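PDB 5IG1: CAMK/CAMK2 protein kinase from Salpingoeca rosetta, which probably transfers phosphate from ATP to serine and threonine residues of target proteins, through this kinase domain of a calcium/calmodulin-dependent enzyme. Local coordinates for residues N146-S151 / K159-G164; E76-M81 / L126-H131; P173-F178 / I190-Y195. All blocks are in the same frame, centred on the assembly; numbering follows the deposited sequence.

From the N terminus, the chain first reaches residues 76-81, the loop between helix 57-72 and strand 81-86, and contact 2 closes when helix 115-134 brings 126-131 back against it. Contact 1 is the next closure, a short hairpin of 146-151 with 159-164. Contact 3 follows, where 173-178 closes on the end of helix 187-190 and the loop after it, 190-195. The three closures run in series, with none nested or crossed. Contacts 1 and 2 nevertheless touch, since the backbone of Ile160 pairs with His77 and Val79, so small lobe, hairpin and helix 115-134 meet in one block. Contact 3 lies apart, its centre about 24 Å from each of the others.

Contact 1: residues N146-S151 / K159-G164; sequences NLLLAS and KITDFG
Leu148 and Lys159 face each other as the hydrogen-bonded pair of a short antiparallel hairpin. Leu148 N gives its hydrogen to Lys159 O at 2.9 Å, and Lys159 N returns the bond to Leu148 O, also at 2.9 Å. In the next pair, Leu147 with Ile160, which is non-hydrogen-bonded, the side chains stand together on the other face of the sheet, where Leu147 CD2 meets Ile160 CG2 at 3.7 Å. On the Leu148 face, its CD1 branch reaches forward to the methyl of Thr161, CG2, at 3.7 Å, while Ala150 CB lies against the aliphatic part of Lys159, 3.7 Å from CE. At the mouth of the pairing, just before strand 147-149, Asn146 O accepts a CA-H...O contact from Ile160 CA at 3.2 Å. The Asn146 side chain has CG beside the backbone N (chi1 -55°). Its OD1 comes 3.2 Å from Asp162 CB, with amide and carboxylate planes 79° apart. Asp162 is poorly ordered, so this end of the contact is the less certain.

A second shell holds the pieces in place. The Lys159 chain bends at its end (chi4 -85°), and its NZ is bonded to Glu76 O and salt-bridged to Glu96. Helix 115-134 packs under the Leu147 and Ile160 face through Ile125, Ala128 and Leu129, while His139 takes Thr161 O as acceptor. Asp162 OD1 has a long, weak ion pair with Lys48 and a weak bond from Gly164 N. This is the hairpin of the protein kinase fold that joins the catalytic loop, which ends near Asn146, to the DFG motif at 162-164; in related kinases the matching asparagine and aspartate bind magnesium beside ATP.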
# COMPACT_ATOMS: atom_id res chain seq x y z
N ASN A 146 -0.51 4.01 0.07
CA ASN A 146 0.28 3.23 -0.87
C ASN A 146 -0.56 2.49 -1.90
O ASN A 146 -0.00 1.74 -2.71
CB ASN A 146 1.15 2.21 -0.14
CG ASN A 146 2.03 2.84 0.91
OD1 ASN A 146 2.50 3.96 0.75
ND2 ASN A 146 2.27 2.10 1.99
N LEU A 147 -1.88 2.66 -1.89
CA LEU A 147 -2.77 2.01 -2.85
C LEU A 147 -3.24 3.07 -3.84
O LEU A 147 -4.16 3.84 -3.54
CB LEU A 147 -3.95 1.35 -2.14
CG LEU A 147 -3.56 0.44 -0.98
CD1 LEU A 147 -4.80 -0.15 -0.34
CD2 LEU A 147 -2.64 -0.66 -1.48
N LEU A 148 -2.61 3.12 -5.00
CA LEU A 148 -2.87 4.15 -5.99
C LEU A 148 -3.67 3.60 -7.16
O LEU A 148 -3.82 2.39 -7.34
CB LEU A 148 -1.57 4.76 -6.50
CG LEU A 148 -0.59 5.26 -5.44
CD1 LEU A 148 0.60 5.95 -6.10
CD2 LEU A 148 -1.30 6.19 -4.48
N LEU A 149 -4.20 4.53 -7.96
CA LEU A 149 -4.85 4.22 -9.22
C LEU A 149 -4.00 4.75 -10.36
O LEU A 149 -3.51 5.88 -10.29
CB LEU A 149 -6.26 4.82 -9.27
CG LEU A 149 -7.30 4.13 -8.37
CD1 LEU A 149 -8.57 4.94 -8.33
CD2 LEU A 149 -7.59 2.72 -8.86
N ALA A 150 -3.81 3.93 -11.39
CA ALA A 150 -2.92 4.32 -12.48
C ALA A 150 -3.40 5.58 -13.19
O ALA A 150 -2.59 6.43 -13.58
CB ALA A 150 -2.80 3.17 -13.48
N SER A 151 -4.71 5.74 -13.35
CA SER A 151 -5.25 6.88 -14.06
C SER A 151 -6.59 7.26 -13.44
O SER A 151 -7.21 6.47 -12.72
CB SER A 151 -5.42 6.58 -15.54
OG SER A 151 -6.14 5.37 -15.73
N LYS A 159 -2.47 -0.03 -8.08
CA LYS A 159 -1.05 -0.30 -8.01
C LYS A 159 -0.56 0.03 -6.62
O LYS A 159 -0.85 1.12 -6.10
CB LYS A 159 -0.28 0.52 -9.05
CG LYS A 159 -0.52 0.09 -10.49
CD LYS A 159 0.11 1.08 -11.44
CE LYS A 159 -0.08 0.66 -12.88
NZ LYS A 159 0.97 -0.30 -13.31
N ILE A 160 0.18 -0.89 -5.99
CA ILE A 160 0.78 -0.62 -4.69
C ILE A 160 2.13 0.04 -4.91
O ILE A 160 2.73 -0.06 -5.99
CB ILE A 160 0.91 -1.88 -3.83
CG1 ILE A 160 1.97 -2.82 -4.39
CG2 ILE A 160 -0.43 -2.61 -3.76
CD1 ILE A 160 2.14 -4.09 -3.56
N THR A 161 2.62 0.75 -3.89
CA THR A 161 3.81 1.58 -4.06
C THR A 161 4.45 1.82 -2.70
O THR A 161 4.04 1.25 -1.69
CB THR A 161 3.45 2.89 -4.76
OG1 THR A 161 4.63 3.68 -4.95
CG2 THR A 161 2.46 3.68 -3.91
N ASP A 162 5.48 2.67 -2.70
CA ASP A 162 6.27 3.00 -1.52
C ASP A 162 6.82 1.76 -0.82
O ASP A 162 6.26 1.29 0.18
CB ASP A 162 5.44 3.85 -0.54
CG ASP A 162 6.26 4.35 0.62
OD1 ASP A 162 7.51 4.33 0.53
OD2 ASP A 162 5.66 4.78 1.64
N PHE A 163 7.93 1.22 -1.33
CA PHE A 163 8.63 0.10 -0.69
C PHE A 163 9.79 0.56 0.18
O PHE A 163 10.75 -0.19 0.38
CB PHE A 163 9.12 -0.88 -1.76
CG PHE A 163 8.02 -1.62 -2.44
CD1 PHE A 163 7.36 -1.07 -3.52
CD2 PHE A 163 7.63 -2.87 -1.99
CE1 PHE A 163 6.33 -1.76 -4.14
CE2 PHE A 163 6.61 -3.56 -2.61
CZ PHE A 163 5.96 -3.00 -3.69
N GLY A 164 9.74 1.79 0.70
CA GLY A 164 10.82 2.27 1.55
C GLY A 164 10.99 1.46 2.81
O GLY A 164 12.11 1.25 3.28

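Contact 2: residues E76-M81 / L126-H131; sequences EHIVSM and LSALQH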
# COMPACT_ATOMS: atom_id res chain seq x y z
N GLU A 76 2.17 -5.72 -12.90
CA GLU A 76 1.18 -4.75 -13.39
C GLU A 76 0.63 -3.89 -12.25
O GLU A 76 0.37 -2.70 -12.44
CB GLU A 76 0.06 -5.49 -14.11
CG GLU A 76 -1.17 -4.65 -14.43
CD GLU A 76 -0.88 -3.51 -15.38
OE1 GLU A 76 -1.15 -2.34 -15.02
OE2 GLU A 76 -0.38 -3.78 -16.49
N HIS A 77 0.45 -4.48 -11.07
CA HIS A 77 -0.16 -3.78 -9.95
C HIS A 77 0.85 -3.30 -8.92
O HIS A 77 0.51 -3.10 -7.75
CB HIS A 77 -1.23 -4.66 -9.31
CG HIS A 77 -2.29 -5.07 -10.28
ND1 HIS A 77 -3.14 -4.15 -10.86
CD2 HIS A 77 -2.60 -6.27 -10.82
CE1 HIS A 77 -3.95 -4.78 -11.69
NE2 HIS A 77 -3.65 -6.06 -11.68
N ILE A 78 2.10 -3.12 -9.35
CA ILE A 78 3.15 -2.48 -8.57
C ILE A 78 3.68 -1.34 -9.41
O ILE A 78 4.09 -1.55 -10.56
CB ILE A 78 4.28 -3.46 -8.22
CG1 ILE A 78 3.75 -4.61 -7.37
CG2 ILE A 78 5.39 -2.73 -7.49
CD1 ILE A 78 4.79 -5.66 -7.12
N VAL A 79 3.66 -0.13 -8.86
CA VAL A 79 4.21 1.04 -9.53
C VAL A 79 5.67 0.77 -9.88
O VAL A 79 6.53 0.69 -9.00
CB VAL A 79 4.09 2.31 -8.66
CG1 VAL A 79 4.83 3.45 -9.33
CG2 VAL A 79 2.63 2.66 -8.45
N SER A 80 5.95 0.64 -11.18
CA SER A 80 7.26 0.21 -11.63
C SER A 80 8.26 1.35 -11.54
O SER A 80 8.01 2.45 -12.05
CB SER A 80 7.19 -0.31 -13.07
OG SER A 80 6.66 -1.62 -13.11
N MET A 81 9.40 1.08 -10.90
CA MET A 81 10.53 2.01 -10.92
C MET A 81 11.28 1.84 -12.24
O MET A 81 11.89 0.79 -12.48
CB MET A 81 11.45 1.76 -9.74
CG MET A 81 12.54 2.80 -9.62
SD MET A 81 13.65 2.48 -8.26
CE MET A 81 14.45 1.00 -8.85
N LEU A 126 -3.78 -8.07 -3.80
CA LEU A 126 -3.31 -9.41 -3.45
C LEU A 126 -2.39 -9.97 -4.52
O LEU A 126 -1.41 -10.64 -4.19
CB LEU A 126 -4.50 -10.34 -3.22
CG LEU A 126 -5.18 -10.22 -1.85
CD1 LEU A 126 -6.37 -11.16 -1.78
CD2 LEU A 126 -4.20 -10.51 -0.73
N SER A 127 -2.68 -9.74 -5.79
CA SER A 127 -1.82 -10.29 -6.84
C SER A 127 -0.45 -9.63 -6.80
O SER A 127 0.59 -10.31 -6.89
CB SER A 127 -2.47 -10.13 -8.21
OG SER A 127 -2.68 -8.77 -8.53
N ALA A 128 -0.42 -8.30 -6.66
CA ALA A 128 0.85 -7.61 -6.47
C ALA A 128 1.61 -8.18 -5.27
O ALA A 128 2.82 -8.45 -5.36
CB ALA A 128 0.60 -6.11 -6.28
N LEU A 129 0.91 -8.39 -4.15
CA LEU A 129 1.54 -8.98 -2.98
C LEU A 129 2.05 -10.38 -3.25
O LEU A 129 3.07 -10.79 -2.69
CB LEU A 129 0.56 -9.01 -1.81
CG LEU A 129 0.45 -7.71 -1.03
CD1 LEU A 129 -0.13 -8.04 0.32
CD2 LEU A 129 1.83 -7.07 -0.89
N GLN A 130 1.34 -11.15 -4.08
CA GLN A 130 1.81 -12.49 -4.43
C GLN A 130 3.13 -12.40 -5.18
O GLN A 130 4.03 -13.23 -4.97
CB GLN A 130 0.77 -13.22 -5.27
CG GLN A 130 1.18 -14.62 -5.66
CD GLN A 130 0.12 -15.35 -6.46
OE1 GLN A 130 -0.26 -16.47 -6.14
NE2 GLN A 130 -0.35 -14.71 -7.53
N HIS A 131 3.26 -11.40 -6.06
CA HIS A 131 4.53 -11.19 -6.74
C HIS A 131 5.62 -10.76 -5.77
O HIS A 131 6.77 -11.17 -5.92
CB HIS A 131 4.38 -10.15 -7.85
CG HIS A 131 5.61 -9.97 -8.68
ND1 HIS A 131 6.31 -8.78 -8.73
CD2 HIS A 131 6.28 -10.83 -9.48
CE1 HIS A 131 7.35 -8.91 -9.53
NE2 HIS A 131 7.35 -10.14 -10.00
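Ile78 and His77 meet helix 115-134 at Ala128, whose CB is the point around which the apolar packing gathers. Ile78 CG1 lies 3.7 Å from Ala128 CB, and His77 CB comes to 3.8 Å of the same methyl. The small side chain lets the loop come close to the helix: the CA atoms of His77 and Ala128 are 5.3 Å apart. The Ile78 chain, extended at chi2 (174°), carries CD1 past Ala128 to the edge of the His131 ring, near the ring plane and 3.8 Å from ND1. The two side chains cross at about a right angle. His131 in turn meets the ring of His75, their planes at about 30°.

Where His77 and Ser127 meet, the approach is a van der Waals one, a ring carbon against a hydroxyl, with His77 CD2 3.4 Å from Ser127 OG. The polar atoms His77 ND1 and Ser127 OG are bonded outside the interface. The serine hydroxyl is bonded to Gln124 O, one turn back along its own helix. Ser127 OG sits between its backbone N and carbonyl carbon (chi1 62°), within reach of that turn. Across CG from CD2, His77 ND1 is bonded to Val158 O, which fixes how the ring is turned; Glu76 CG lies over one ring face.

Backbone bonds complete the anchoring. His77 O receives Ile160 N, and Val79 N reaches Ile160 O, so the loop is pinned to strand 158-160 while its side chains rest on the helix. The side chains of Ile78 and Ile160 also touch. The arrangement is that of the alpha-C/beta-4 loop of protein kinases, which docks on helix alpha-E and fastens the small lobe to the large one.

Contact 3: residues P173-F178 / I190-Y195; sequences PTYFGF and IRRVPY
Tyr195 and Thr174 pair their backbones in a single antiparallel bridge, with Thr174 N to Tyr195 O at 2.9 Å and Tyr195 N to Thr174 O at 3.0 Å. From there the buried Tyr195 ring, its CG between backbone N and carbonyl carbon (chi1 50°), runs back along 174-177, with Thr174 O over one face and Gly177 O at its edge. Its hydroxyl gives its proton to Gly177 O, in the carbonyl plane, and is also bonded by Arg140. Phe176 closes one flank obliquely, its CD2 3.7 Å from Tyr195 CE1. This is the tight half.

Arg192 and Tyr175 lie exposed on the outer side, and both touch crystal neighbours; Phe178 is partly exposed. Arg192, just past helix 187-190 with positive phi in a Schellman motif, extends its chain and lays its guanidinium flat on Phe178, centres 4.7 Å apart and planes at 17°. Tyr175 OH reaches the same chain, 3.3 Å from Arg192 CD.

The chemistry thus divides the contact between the activation segment and the loop that follows helix 187-190: directed bonds fix Tyr195 to 173-178 and to Arg140 of the HRD motif, whereas the surface rim rests on a guanidinium-ring stack and van der Waals contacts, which are less directional.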
# COMPACT_ATOMS: atom_id res chain seq x y z
N PRO A 173 10.85 -16.54 9.16
CA PRO A 173 10.50 -15.45 10.09
C PRO A 173 11.72 -14.80 10.72
O PRO A 173 12.54 -15.46 11.36
CB PRO A 173 9.63 -16.14 11.14
CG PRO A 173 9.01 -17.28 10.40
CD PRO A 173 10.05 -17.76 9.43
N THR A 174 11.84 -13.48 10.53
CA THR A 174 13.01 -12.73 10.96
C THR A 174 12.56 -11.39 11.51
O THR A 174 11.55 -10.84 11.07
CB THR A 174 13.99 -12.54 9.79
OG1 THR A 174 14.30 -13.81 9.20
CG2 THR A 174 15.28 -11.89 10.26
N TYR A 175 13.29 -10.88 12.50
CA TYR A 175 13.00 -9.55 13.03
C TYR A 175 13.60 -8.50 12.11
O TYR A 175 14.81 -8.48 11.88
CB TYR A 175 13.55 -9.39 14.45
CG TYR A 175 13.09 -8.10 15.12
CD1 TYR A 175 11.73 -7.82 15.26
CD2 TYR A 175 14.00 -7.17 15.60
CE1 TYR A 175 11.30 -6.66 15.86
CE2 TYR A 175 13.58 -6.00 16.21
CZ TYR A 175 12.22 -5.75 16.33
OH TYR A 175 11.79 -4.58 16.93
N PHE A 176 12.74 -7.63 11.57
CA PHE A 176 13.16 -6.54 10.71
C PHE A 176 13.00 -5.18 11.37
O PHE A 176 13.22 -4.15 10.73
CB PHE A 176 12.39 -6.58 9.39
CG PHE A 176 12.58 -7.84 8.61
CD1 PHE A 176 13.67 -8.00 7.78
CD2 PHE A 176 11.68 -8.88 8.72
CE1 PHE A 176 13.85 -9.17 7.06
CE2 PHE A 176 11.85 -10.05 8.01
CZ PHE A 176 12.94 -10.19 7.18
N GLY A 177 12.61 -5.15 12.65
CA GLY A 177 12.36 -3.92 13.36
C GLY A 177 10.88 -3.61 13.45
O GLY A 177 10.02 -4.25 12.83
N PHE A 178 10.57 -2.60 14.26
CA PHE A 178 9.20 -2.15 14.47
C PHE A 178 8.95 -0.99 13.51
O PHE A 178 9.40 0.13 13.74
CB PHE A 178 8.98 -1.75 15.93
CG PHE A 178 7.59 -1.25 16.22
CD1 PHE A 178 6.59 -2.13 16.59
CD2 PHE A 178 7.29 0.10 16.12
CE1 PHE A 178 5.32 -1.68 16.87
CE2 PHE A 178 6.02 0.56 16.39
CZ PHE A 178 5.04 -0.33 16.77
N ILE A 190 3.94 -5.78 16.56
CA ILE A 190 3.76 -5.07 17.82
C ILE A 190 4.45 -5.82 18.95
O ILE A 190 5.13 -5.21 19.79
CB ILE A 190 2.25 -4.87 18.10
CG1 ILE A 190 1.66 -3.90 17.08
CG2 ILE A 190 2.03 -4.35 19.51
CD1 ILE A 190 0.20 -3.65 17.27
N ARG A 191 4.34 -7.15 18.96
CA ARG A 191 5.05 -7.99 19.91
C ARG A 191 6.56 -7.99 19.68
O ARG A 191 7.29 -8.53 20.52
CB ARG A 191 4.51 -9.42 19.85
CG ARG A 191 3.03 -9.55 20.20
CD ARG A 191 2.58 -11.00 20.31
NE ARG A 191 2.72 -11.74 19.06
CZ ARG A 191 3.41 -12.87 18.93
NH1 ARG A 191 4.01 -13.41 19.98
NH2 ARG A 191 3.49 -13.47 17.75
N ARG A 192 7.03 -7.40 18.58
CA ARG A 192 8.45 -7.36 18.23
C ARG A 192 9.06 -8.77 18.24
O ARG A 192 10.15 -9.00 18.77
CB ARG A 192 9.23 -6.41 19.15
CG ARG A 192 8.66 -5.01 19.17
CD ARG A 192 9.71 -3.96 19.45
NE ARG A 192 9.11 -2.63 19.50
CZ ARG A 192 9.80 -1.49 19.53
NH1 ARG A 192 11.13 -1.51 19.52
NH2 ARG A 192 9.17 -0.33 19.58
N VAL A 193 8.33 -9.71 17.65
CA VAL A 193 8.83 -11.07 17.44
C VAL A 193 9.22 -11.17 15.97
O VAL A 193 8.79 -10.33 15.17
CB VAL A 193 7.78 -12.12 17.83
CG1 VAL A 193 7.29 -11.88 19.24
CG2 VAL A 193 6.62 -12.09 16.85
N PRO A 194 10.04 -12.15 15.57
CA PRO A 194 10.34 -12.30 14.15
C PRO A 194 9.07 -12.52 13.35
O PRO A 194 8.18 -13.28 13.75
CB PRO A 194 11.26 -13.53 14.11
CG PRO A 194 11.88 -13.55 15.46
CD PRO A 194 10.82 -13.08 16.40
N TYR A 195 8.98 -11.85 12.21
CA TYR A 195 7.79 -11.92 11.38
C TYR A 195 8.17 -12.21 9.93
O TYR A 195 9.35 -12.42 9.60
CB TYR A 195 6.95 -10.64 11.49
CG TYR A 195 7.69 -9.34 11.31
CD1 TYR A 195 7.80 -8.75 10.05
CD2 TYR A 195 8.24 -8.66 12.39
CE1 TYR A 195 8.45 -7.54 9.88
CE2 TYR A 195 8.90 -7.45 12.23
CZ TYR A 195 9.00 -6.90 10.97
OH TYR A 195 9.64 -5.70 10.79